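Local coordinates for NANS (YJHS), A 9-O-acetyl N-acetylneuraminic acid esterase (Escherichia coli O157:H7 EDL933, PDB 3PT5), which probably hydrolyses the 9-O-acetyl group of 9-O-acetyl-N-acetylneuraminate, a sialic acid found at mammalian mucosal sites and used by the bacterium for growth, at residues Y101-Q106 and A297-E302; Q205-M210 and W233-T238; A252-Y257 and I265-F270; D283-D288 and S314-R319. One frame throughout, in Å; residues are numbered along the deposited sequence.

Interaction 1 of 4, residues Y101-Q106 and A297-E302; sequences YGTVGQ and AYRSPE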
# COMPACT_ATOMS: atom_id res chain seq x y z
N TYR A 101 -16.54 5.37 3.96
CA TYR A 101 -16.24 5.93 2.65
C TYR A 101 -15.29 5.05 1.85
O TYR A 101 -14.41 4.41 2.41
CB TYR A 101 -15.60 7.32 2.80
CG TYR A 101 -14.47 7.38 3.83
CD1 TYR A 101 -13.14 7.15 3.46
CD2 TYR A 101 -14.73 7.68 5.15
CE1 TYR A 101 -12.12 7.19 4.38
CE2 TYR A 101 -13.71 7.72 6.09
CZ TYR A 101 -12.40 7.48 5.70
OH TYR A 101 -11.39 7.53 6.61
N GLY A 102 -15.45 5.02 0.54
CA GLY A 102 -14.38 4.51 -0.31
C GLY A 102 -14.16 3.01 -0.31
O GLY A 102 -15.01 2.21 0.07
N THR A 103 -12.98 2.66 -0.80
CA THR A 103 -12.55 1.27 -0.90
C THR A 103 -11.63 0.94 0.27
O THR A 103 -11.34 1.79 1.11
CB THR A 103 -11.75 1.10 -2.19
OG1 THR A 103 -10.91 2.25 -2.35
CG2 THR A 103 -12.72 0.97 -3.36
N VAL A 104 -11.19 -0.32 0.35
CA VAL A 104 -10.41 -0.78 1.51
C VAL A 104 -9.01 -1.19 1.09
O VAL A 104 -8.86 -1.95 0.13
CB VAL A 104 -11.11 -1.97 2.18
CG1 VAL A 104 -10.31 -2.54 3.33
CG2 VAL A 104 -12.50 -1.52 2.69
N GLY A 105 -8.01 -0.71 1.83
CA GLY A 105 -6.60 -1.08 1.65
C GLY A 105 -6.05 -1.73 2.91
O GLY A 105 -6.55 -1.43 4.00
N GLN A 106 -5.00 -2.53 2.77
CA GLN A 106 -4.42 -3.30 3.87
C GLN A 106 -3.48 -2.54 4.79
O GLN A 106 -3.02 -3.13 5.76
CB GLN A 106 -3.67 -4.54 3.36
CG GLN A 106 -2.45 -4.23 2.45
CD GLN A 106 -2.81 -4.20 0.96
OE1 GLN A 106 -3.97 -3.97 0.60
NE2 GLN A 106 -1.82 -4.45 0.09
N ALA A 297 -20.02 -7.92 -4.81
CA ALA A 297 -21.09 -8.34 -5.70
C ALA A 297 -22.12 -7.22 -5.88
O ALA A 297 -22.79 -7.20 -6.90
CB ALA A 297 -21.77 -9.59 -5.14
N TYR A 298 -22.18 -6.30 -4.91
CA TYR A 298 -23.16 -5.21 -4.95
C TYR A 298 -22.75 -4.03 -5.81
O TYR A 298 -23.56 -3.14 -6.10
CB TYR A 298 -23.51 -4.74 -3.52
CG TYR A 298 -24.39 -5.74 -2.81
CD1 TYR A 298 -25.78 -5.71 -3.01
CD2 TYR A 298 -23.85 -6.71 -1.97
CE1 TYR A 298 -26.60 -6.60 -2.39
CE2 TYR A 298 -24.71 -7.65 -1.33
CZ TYR A 298 -26.08 -7.57 -1.57
OH TYR A 298 -26.98 -8.44 -0.98
N ARG A 299 -21.49 -4.00 -6.23
CA ARG A 299 -21.00 -2.92 -7.09
C ARG A 299 -21.38 -3.12 -8.56
O ARG A 299 -21.67 -4.22 -9.00
CB ARG A 299 -19.49 -2.75 -6.95
CG ARG A 299 -19.08 -2.31 -5.56
CD ARG A 299 -17.88 -1.42 -5.57
NE ARG A 299 -17.39 -1.10 -4.23
CZ ARG A 299 -16.77 0.05 -3.91
NH1 ARG A 299 -16.31 0.28 -2.69
NH2 ARG A 299 -16.64 1.00 -4.83
N SER A 300 -21.33 -2.01 -9.29
CA SER A 300 -21.82 -1.93 -10.66
C SER A 300 -20.86 -0.99 -11.40
O SER A 300 -20.07 -0.32 -10.76
CB SER A 300 -23.24 -1.35 -10.67
OG SER A 300 -24.15 -2.20 -9.98
N PRO A 301 -20.91 -0.94 -12.75
CA PRO A 301 -19.97 -0.04 -13.45
C PRO A 301 -20.00 1.41 -12.96
O PRO A 301 -18.97 2.07 -12.95
CB PRO A 301 -20.39 -0.16 -14.92
CG PRO A 301 -20.96 -1.58 -15.00
CD PRO A 301 -21.64 -1.82 -13.69
N GLU A 302 -21.15 1.88 -12.51
CA GLU A 302 -21.31 3.24 -11.98
C GLU A 302 -20.59 3.50 -10.64
O GLU A 302 -20.48 4.64 -10.21
CB GLU A 302 -22.79 3.55 -11.82
CG GLU A 302 -23.46 2.63 -10.79
CD GLU A 302 -24.95 2.58 -10.92
OE1 GLU A 302 -25.58 3.66 -10.83
OE2 GLU A 302 -25.46 1.45 -11.09
O HOH W 1 -15.88 -0.51 -0.09
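The long loop that precedes helix 107-114 is met here by the loop that precedes helix 315-335, through the single arginine Arg299 reaching for Gly102 and Thr103. The backbones stay well apart, with the CA atoms of Thr103 and Arg299 separated by 11.3 Å, so a long side chain is needed to span the gap. Arg299 suits the task: its CG lies beside the backbone N, a bend at chi2 (-147°) redirects the chain, and the extended remainder carries the guanidinium to the other loop. There NH1 stands 3.6 Å from Gly102 O, which lies at the edge of the guanidinium near its plane, too far for a direct bond. A water fills in for it, accepting from Arg299 NH1 at 2.8 Å and lying 2.9 Å from Gly102 O, to which it can donate. The water, too, lies at the edge of the guanidinium, in its plane. The methyl of Thr103 comes in obliquely, its CG2 at 3.7 Å from Arg299 NH1, and the two side chains cross at about a right angle. Thr103 is used at both branches: OG1 is hydrogen-bonded to Ala34 O in another part of the chain, and CG2 packs on the arginine. Gly102 has a positive phi of 73°, a conformation that glycine adopts readily. The rest of the guanidinium is fixed in orientation by carbonyls: NE bonds Glu37 O, and NH2 bonds Asn303 O and Tyr89 O. In this SGNH-clan hydrolase, a buried arginine thus cross-links two irregular loops through backbone carbonyls and a water.

Interaction 2 of 4, residues Q205-M210 and W233-T238; sequences QHFNHM and WFCGDT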
# COMPACT_ATOMS: atom_id res chain seq x y z
N GLN A 205 15.58 -4.43 -14.05
CA GLN A 205 16.61 -3.42 -13.89
C GLN A 205 16.08 -2.06 -13.46
O GLN A 205 16.71 -1.39 -12.66
CB GLN A 205 17.53 -3.33 -15.10
CG GLN A 205 18.57 -4.48 -15.19
CD GLN A 205 19.11 -4.95 -13.81
OE1 GLN A 205 19.83 -4.22 -13.10
NE2 GLN A 205 18.79 -6.20 -13.45
N HIS A 206 14.90 -1.67 -13.96
CA HIS A 206 14.29 -0.40 -13.52
C HIS A 206 14.00 -0.42 -12.04
O HIS A 206 14.31 0.55 -11.33
CB HIS A 206 12.99 -0.08 -14.28
CG HIS A 206 13.21 0.39 -15.68
ND1 HIS A 206 12.38 0.03 -16.73
CD2 HIS A 206 14.17 1.18 -16.22
CE1 HIS A 206 12.82 0.58 -17.84
NE2 HIS A 206 13.90 1.28 -17.57
N PHE A 207 13.40 -1.52 -11.57
CA PHE A 207 13.11 -1.70 -10.15
C PHE A 207 14.40 -1.69 -9.31
O PHE A 207 14.49 -0.95 -8.32
CB PHE A 207 12.34 -3.01 -9.93
CG PHE A 207 12.14 -3.34 -8.47
CD1 PHE A 207 11.18 -2.66 -7.71
CD2 PHE A 207 12.93 -4.30 -7.85
CE1 PHE A 207 11.01 -2.97 -6.37
CE2 PHE A 207 12.77 -4.60 -6.46
CZ PHE A 207 11.81 -3.94 -5.74
N ASN A 208 15.39 -2.49 -9.73
CA ASN A 208 16.64 -2.56 -8.97
C ASN A 208 17.30 -1.20 -8.88
O ASN A 208 17.78 -0.83 -7.82
CB ASN A 208 17.61 -3.55 -9.58
CG ASN A 208 17.23 -4.99 -9.31
OD1 ASN A 208 16.07 -5.31 -8.99
ND2 ASN A 208 18.20 -5.87 -9.41
N HIS A 209 17.30 -0.45 -9.98
CA HIS A 209 17.91 0.87 -9.97
C HIS A 209 17.21 1.83 -9.02
O HIS A 209 17.84 2.65 -8.34
CB HIS A 209 17.98 1.43 -11.39
CG HIS A 209 18.99 0.73 -12.25
ND1 HIS A 209 18.88 0.66 -13.63
CD2 HIS A 209 20.13 0.08 -11.94
CE1 HIS A 209 19.90 -0.02 -14.12
NE2 HIS A 209 20.68 -0.37 -13.12
N MET A 210 15.89 1.71 -8.94
CA MET A 210 15.12 2.56 -8.04
C MET A 210 15.35 2.22 -6.57
O MET A 210 15.42 3.10 -5.70
CB MET A 210 13.63 2.49 -8.38
CG MET A 210 12.90 3.66 -7.83
SD MET A 210 11.11 3.66 -8.09
CE MET A 210 10.60 2.40 -6.93
N TRP A 233 12.79 -4.20 1.61
CA TRP A 233 11.62 -4.06 0.74
C TRP A 233 10.89 -5.39 0.79
O TRP A 233 11.39 -6.40 0.34
CB TRP A 233 12.02 -3.72 -0.70
CG TRP A 233 12.42 -2.30 -0.84
CD1 TRP A 233 13.37 -1.67 -0.11
CD2 TRP A 233 11.90 -1.33 -1.77
NE1 TRP A 233 13.49 -0.35 -0.51
CE2 TRP A 233 12.60 -0.12 -1.53
CE3 TRP A 233 10.92 -1.37 -2.77
CZ2 TRP A 233 12.33 1.06 -2.26
CZ3 TRP A 233 10.66 -0.20 -3.51
CH2 TRP A 233 11.37 0.99 -3.25
N PHE A 234 9.68 -5.35 1.33
CA PHE A 234 8.78 -6.49 1.36
C PHE A 234 7.90 -6.41 0.14
O PHE A 234 7.03 -5.54 0.02
CB PHE A 234 7.96 -6.47 2.64
CG PHE A 234 8.81 -6.49 3.87
CD1 PHE A 234 9.33 -7.70 4.35
CD2 PHE A 234 9.14 -5.30 4.50
CE1 PHE A 234 10.13 -7.72 5.51
CE2 PHE A 234 9.94 -5.30 5.64
CZ PHE A 234 10.45 -6.51 6.13
N CYS A 235 8.21 -7.27 -0.82
CA CYS A 235 7.59 -7.14 -2.14
C CYS A 235 6.48 -8.19 -2.24
O CYS A 235 6.74 -9.40 -2.17
CB CYS A 235 8.64 -7.34 -3.23
SG CYS A 235 9.93 -6.13 -3.15
N GLY A 236 5.25 -7.73 -2.39
CA GLY A 236 4.11 -8.64 -2.40
C GLY A 236 3.77 -9.18 -3.77
O GLY A 236 4.03 -8.56 -4.80
N ASP A 237 3.13 -10.34 -3.75
CA ASP A 237 2.65 -10.99 -4.96
C ASP A 237 1.42 -10.27 -5.55
O ASP A 237 0.99 -9.20 -5.06
CB ASP A 237 2.32 -12.45 -4.58
CG ASP A 237 2.45 -13.45 -5.74
OD1 ASP A 237 2.70 -13.03 -6.90
OD2 ASP A 237 2.31 -14.67 -5.48
N THR A 238 0.86 -10.83 -6.60
CA THR A 238 -0.32 -10.26 -7.25
C THR A 238 -1.43 -11.32 -7.32
O THR A 238 -1.25 -12.43 -6.78
CB THR A 238 0.03 -9.69 -8.64
OG1 THR A 238 -1.11 -8.99 -9.18
CG2 THR A 238 0.49 -10.76 -9.58
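Phe207 of helix 203-218 meets Trp233 and Cys235 of strand 233-236 where the helix lies against the central sheet. The two axes run nearly antiparallel, at 153°, and stand 12.8 Å apart, a gap that large side chains have to fill. The dense part centres on Phe207. Its CG is anti to the backbone N (chi1 174°), which brings the far end of the ring down to the strand. Here Phe207 CE1 lies 3.9 Å from Trp233 CE3, while Phe207 CZ reaches Cys235 SG, also at 3.9 Å. The planes of the phenyl and the indole six-membered ring are turned 83° to each other, but the approach is oblique and the two side chains run by each other in opposing senses. Cys235, small and polarisable, makes a sulfur-aromatic contact, its SG 5.1 Å from the Phe207 centroid and approaching obliquely, neither over the face nor at the edge. One turn further on the packing is thinner: the flexible chain of Met210 bends at chi3 and offers just its methyl, CE, 4.0 Å from Trp233 CH2. Trp188 of the neighbouring strand completes this apolar layer. The outer side of the helix is polar, with Gln205 and His209 exposed to solvent. Such an amphipathic helix, apolar toward the sheet, is typical of the beta-alpha-beta crossover, here joining parallel strands 182-189 and 233-236 in the layered alpha/beta fold of SGNH hydrolases.

Interaction 3 of 4, residues A252-Y257 and I265-F270; sequences AIYGNY and IIFVDF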
# COMPACT_ATOMS: atom_id res chain seq x y z
N ALA A 252 9.36 -13.18 -15.07
CA ALA A 252 10.46 -12.21 -15.13
C ALA A 252 10.34 -11.16 -14.03
O ALA A 252 11.28 -10.92 -13.26
CB ALA A 252 10.52 -11.55 -16.48
N ILE A 253 9.15 -10.57 -13.93
CA ILE A 253 8.97 -9.44 -13.03
C ILE A 253 8.91 -9.85 -11.56
O ILE A 253 9.66 -9.32 -10.72
CB ILE A 253 7.76 -8.60 -13.45
CG1 ILE A 253 8.06 -7.99 -14.82
CG2 ILE A 253 7.41 -7.54 -12.36
CD1 ILE A 253 6.97 -7.10 -15.44
N TYR A 254 8.02 -10.79 -11.26
CA TYR A 254 7.83 -11.20 -9.88
C TYR A 254 8.91 -12.18 -9.46
O TYR A 254 9.25 -12.27 -8.27
CB TYR A 254 6.40 -11.71 -9.63
CG TYR A 254 5.40 -10.56 -9.57
CD1 TYR A 254 4.96 -10.06 -8.35
CD2 TYR A 254 4.92 -9.96 -10.73
CE1 TYR A 254 4.08 -8.99 -8.28
CE2 TYR A 254 4.04 -8.87 -10.68
CZ TYR A 254 3.60 -8.40 -9.45
OH TYR A 254 2.71 -7.33 -9.36
N GLY A 255 9.50 -12.88 -10.42
CA GLY A 255 10.64 -13.73 -10.10
C GLY A 255 11.81 -12.90 -9.59
O GLY A 255 12.54 -13.32 -8.68
N ASN A 256 11.94 -11.69 -10.12
CA ASN A 256 13.00 -10.80 -9.70
C ASN A 256 12.86 -10.33 -8.25
O ASN A 256 13.81 -9.87 -7.63
CB ASN A 256 13.11 -9.62 -10.65
CG ASN A 256 14.30 -8.74 -10.32
OD1 ASN A 256 15.46 -9.21 -10.32
ND2 ASN A 256 14.04 -7.46 -10.07
N TYR A 257 11.65 -10.43 -7.71
CA TYR A 257 11.43 -10.11 -6.29
C TYR A 257 11.88 -11.25 -5.38
O TYR A 257 12.05 -11.05 -4.18
CB TYR A 257 9.95 -9.84 -6.03
CG TYR A 257 9.41 -8.59 -6.71
CD1 TYR A 257 10.15 -7.40 -6.74
CD2 TYR A 257 8.15 -8.59 -7.28
CE1 TYR A 257 9.64 -6.24 -7.37
CE2 TYR A 257 7.63 -7.45 -7.90
CZ TYR A 257 8.36 -6.28 -7.94
OH TYR A 257 7.83 -5.17 -8.57
N ILE A 265 15.62 -8.02 -0.15
CA ILE A 265 14.42 -7.95 -0.96
C ILE A 265 13.65 -9.20 -0.58
O ILE A 265 14.10 -10.32 -0.87
CB ILE A 265 14.74 -7.89 -2.48
CG1 ILE A 265 15.71 -6.73 -2.81
CG2 ILE A 265 13.43 -7.83 -3.32
CD1 ILE A 265 15.17 -5.30 -2.61
N ILE A 266 12.50 -9.01 0.08
CA ILE A 266 11.79 -10.13 0.67
C ILE A 266 10.44 -10.32 -0.02
O ILE A 266 9.58 -9.45 0.06
CB ILE A 266 11.63 -9.95 2.19
CG1 ILE A 266 13.00 -9.82 2.87
CG2 ILE A 266 10.88 -11.12 2.83
CD1 ILE A 266 13.31 -8.43 3.25
N PHE A 267 10.30 -11.45 -0.70
CA PHE A 267 9.07 -11.78 -1.41
C PHE A 267 7.99 -12.25 -0.45
O PHE A 267 8.19 -13.18 0.36
CB PHE A 267 9.31 -12.84 -2.48
CG PHE A 267 8.11 -13.15 -3.31
CD1 PHE A 267 7.53 -12.17 -4.13
CD2 PHE A 267 7.60 -14.43 -3.33
CE1 PHE A 267 6.40 -12.50 -4.93
CE2 PHE A 267 6.49 -14.75 -4.11
CZ PHE A 267 5.91 -13.81 -4.91
N VAL A 268 6.83 -11.60 -0.52
CA VAL A 268 5.72 -11.93 0.33
C VAL A 268 4.58 -12.49 -0.52
O VAL A 268 4.05 -11.78 -1.35
CB VAL A 268 5.21 -10.68 1.14
CG1 VAL A 268 4.03 -11.06 1.99
CG2 VAL A 268 6.32 -10.10 2.00
N ASP A 269 4.21 -13.76 -0.32
CA ASP A 269 3.09 -14.29 -1.08
C ASP A 269 1.90 -14.73 -0.23
O ASP A 269 1.99 -14.74 1.00
CB ASP A 269 3.56 -15.36 -2.08
CG ASP A 269 4.06 -16.61 -1.42
OD1 ASP A 269 4.13 -16.69 -0.18
OD2 ASP A 269 4.38 -17.56 -2.19
N PHE A 270 0.77 -15.04 -0.88
CA PHE A 270 -0.49 -15.20 -0.13
C PHE A 270 -1.21 -16.50 -0.41
O PHE A 270 -2.11 -16.89 0.35
CB PHE A 270 -1.44 -14.05 -0.51
CG PHE A 270 -0.75 -12.70 -0.57
CD1 PHE A 270 -0.17 -12.16 0.56
CD2 PHE A 270 -0.65 -11.98 -1.80
CE1 PHE A 270 0.49 -10.94 0.52
CE2 PHE A 270 0.03 -10.74 -1.84
CZ PHE A 270 0.59 -10.22 -0.67
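Tyr254, the first residue of 252-257 to touch the edge strand 265-268, does so lightly. Its CD1 lies 4.4 Å from Phe267 CE1, which sits at the edge of the tyrosine ring near its plane. A turn later comes Tyr257, and here the contact tightens. Its CB rests 3.9 Å from Phe267 CD1, approaching the phenyl ring obliquely. Phe267 CG is anti to the backbone N (chi1 -176°), which turns the ring toward Tyr257 CB and the edge of the Tyr254 ring. The carbonyl of Tyr257 faces the strand too: Tyr257 O touches Ile265 CG2 at 3.6 Å and Phe267 CB at 3.7 Å, packing on apolar carbons, with no hydrogen bond between the two segments. The phenol of Tyr257 leads away from this strand, its CE2 standing 3.7 Å above one face of the Tyr254 ring. Its OH is bonded to Gln190 O and Trp188 NE1, so a tyrosine fits a place that demands apolar flanks and a polar tip. Two branched or aromatic residues, Ile265 and Phe267, suit a strand whose one face must receive a chain returning from a helix, as is characteristic of the final beta-alpha-beta crossover of a parallel sheet, here between strands 233-236 and 265-268.

Interaction 4 of 4, residues D283-D288 and S314-R319; sequences DEDPDD and SSAARR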
# COMPACT_ATOMS: atom_id res chain seq x y z
N ASP A 283 -17.87 -13.86 -6.86
CA ASP A 283 -17.89 -15.21 -6.28
C ASP A 283 -16.77 -15.42 -5.24
O ASP A 283 -16.85 -16.31 -4.37
CB ASP A 283 -17.76 -16.23 -7.42
CG ASP A 283 -16.53 -15.97 -8.30
OD1 ASP A 283 -16.59 -15.08 -9.19
OD2 ASP A 283 -15.51 -16.65 -8.11
N GLU A 284 -15.75 -14.56 -5.27
CA GLU A 284 -14.62 -14.70 -4.35
C GLU A 284 -14.72 -13.84 -3.09
O GLU A 284 -13.86 -13.96 -2.21
CB GLU A 284 -13.30 -14.48 -5.09
CG GLU A 284 -13.16 -15.42 -6.25
CD GLU A 284 -11.80 -15.39 -6.92
OE1 GLU A 284 -11.01 -14.44 -6.72
OE2 GLU A 284 -11.54 -16.34 -7.69
N ASP A 285 -15.75 -13.00 -3.02
CA ASP A 285 -15.85 -12.03 -1.92
C ASP A 285 -17.25 -12.13 -1.29
O ASP A 285 -18.06 -11.20 -1.40
CB ASP A 285 -15.56 -10.63 -2.47
CG ASP A 285 -15.49 -9.57 -1.39
OD1 ASP A 285 -15.13 -9.85 -0.21
OD2 ASP A 285 -15.85 -8.43 -1.76
N PRO A 286 -17.52 -13.25 -0.62
CA PRO A 286 -18.88 -13.40 -0.07
C PRO A 286 -19.17 -12.42 1.08
O PRO A 286 -18.25 -12.00 1.78
CB PRO A 286 -18.88 -14.84 0.46
CG PRO A 286 -17.44 -15.18 0.67
CD PRO A 286 -16.68 -14.43 -0.38
N ASP A 287 -20.45 -12.11 1.26
CA ASP A 287 -20.94 -11.35 2.40
C ASP A 287 -20.76 -12.10 3.71
O ASP A 287 -20.68 -13.34 3.74
CB ASP A 287 -22.44 -11.13 2.26
CG ASP A 287 -22.82 -10.44 0.99
OD1 ASP A 287 -21.98 -9.73 0.37
OD2 ASP A 287 -23.99 -10.59 0.60
N ASP A 288 -20.73 -11.33 4.80
CA ASP A 288 -20.95 -11.88 6.14
C ASP A 288 -22.03 -11.04 6.82
O ASP A 288 -21.74 -9.97 7.34
CB ASP A 288 -19.66 -11.84 6.97
CG ASP A 288 -19.82 -12.52 8.35
OD1 ASP A 288 -20.98 -12.78 8.75
OD2 ASP A 288 -18.80 -12.80 9.01
N SER A 314 -9.53 -8.53 -2.63
CA SER A 314 -10.77 -8.11 -1.95
C SER A 314 -10.47 -7.38 -0.65
O SER A 314 -9.37 -7.48 -0.09
CB SER A 314 -11.67 -9.33 -1.65
OG SER A 314 -11.02 -10.21 -0.68
N SER A 315 -11.48 -6.68 -0.14
CA SER A 315 -11.36 -6.07 1.18
C SER A 315 -11.07 -7.12 2.26
O SER A 315 -10.22 -6.90 3.12
CB SER A 315 -12.65 -5.32 1.51
OG SER A 315 -12.91 -4.35 0.51
N ALA A 316 -11.77 -8.24 2.17
CA ALA A 316 -11.61 -9.37 3.09
C ALA A 316 -10.18 -9.92 3.05
O ALA A 316 -9.61 -10.17 4.09
CB ALA A 316 -12.59 -10.47 2.72
N ALA A 317 -9.62 -10.12 1.84
CA ALA A 317 -8.23 -10.61 1.74
C ALA A 317 -7.24 -9.64 2.36
O ALA A 317 -6.23 -10.03 2.94
CB ALA A 317 -7.85 -10.87 0.30
N ARG A 318 -7.52 -8.36 2.20
CA ARG A 318 -6.59 -7.35 2.69
C ARG A 318 -6.59 -7.33 4.22
O ARG A 318 -5.53 -7.30 4.83
CB ARG A 318 -6.97 -6.00 2.10
CG ARG A 318 -6.67 -6.00 0.60
CD ARG A 318 -7.19 -4.73 -0.04
NE ARG A 318 -7.33 -4.86 -1.50
CZ ARG A 318 -6.37 -4.63 -2.38
NH1 ARG A 318 -5.16 -4.28 -1.95
NH2 ARG A 318 -6.62 -4.76 -3.70
N ARG A 319 -7.78 -7.42 4.82
CA ARG A 319 -7.93 -7.57 6.29
C ARG A 319 -7.37 -8.85 6.85
O ARG A 319 -7.04 -8.92 8.05
CB ARG A 319 -9.41 -7.56 6.69
CG ARG A 319 -10.07 -6.25 6.53
CD ARG A 319 -11.56 -6.41 6.78
NE ARG A 319 -12.25 -5.22 6.29
CZ ARG A 319 -13.30 -5.24 5.49
NH1 ARG A 319 -13.81 -6.41 5.09
NH2 ARG A 319 -13.83 -4.10 5.11
O HOH W 2 -11.74 -12.74 -0.81
O HOH W 3 -13.77 -6.79 -1.83
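Asp285 lays its carboxylate against the first turn of helix 315-335, over the CB atoms of Ser314 and Ala316. OD1 of Asp285 is 3.8 Å from Ser314 CB and 3.9 Å from Ala316 CB, contacts with carbon that small residues permit. With CG anti to the backbone N (chi1 -174°), the acid group projects from its loop toward the helix end. Two waters bridge the remaining distance. One donates to Asp285 OD2 at 2.6 Å and accepts from Ser315 N at 2.8 Å, linking the acid to an amide of the first turn. The other donates to Glu284 O at 2.8 Å and is hydrogen-bonded to Ser314 OG at 2.6 Å. Ser314 is the N-cap: its OG accepts from Ala317 N at 2.9 Å, with an N-H...O angle of 160°, a role for which a short hydroxyl is well suited. Asp285 has further partners, OD1 bonding Tyr293 OH and OD2 bonding Ser296 N. Its negative charge near the positive end of the helix dipole is probably favourable. A serine N-cap, with an acid reaching the next amide through a water, is the pattern of a helix N-terminus whose first-turn amides are satisfied by side chain and solvent, here in the chain's last helix.

The four contacts fall into two groups. Interactions 2 and 3, with centres 8 Å apart, share the mixed sheet: their strands, 233-236 and 265-268, are parallel neighbours, joined by backbone bonds such as Cys235 N to Ile266 O. Interactions 1 and 4, 11 Å apart, join loops to one another and to the start of helix 315-335, and a probable hydrogen bond between Gln106 OE1 and Arg318 NH1 connects them. About 27 Å separates the centre of interaction 1 from those of interactions 2 and 3. Along the chain, interactions 2 and 3 follow in series inside the loop closed by interaction 1, whose segments alternate with those of interaction 4. A layered alpha/beta core is thus combined with loops whose contacts cross along the chain.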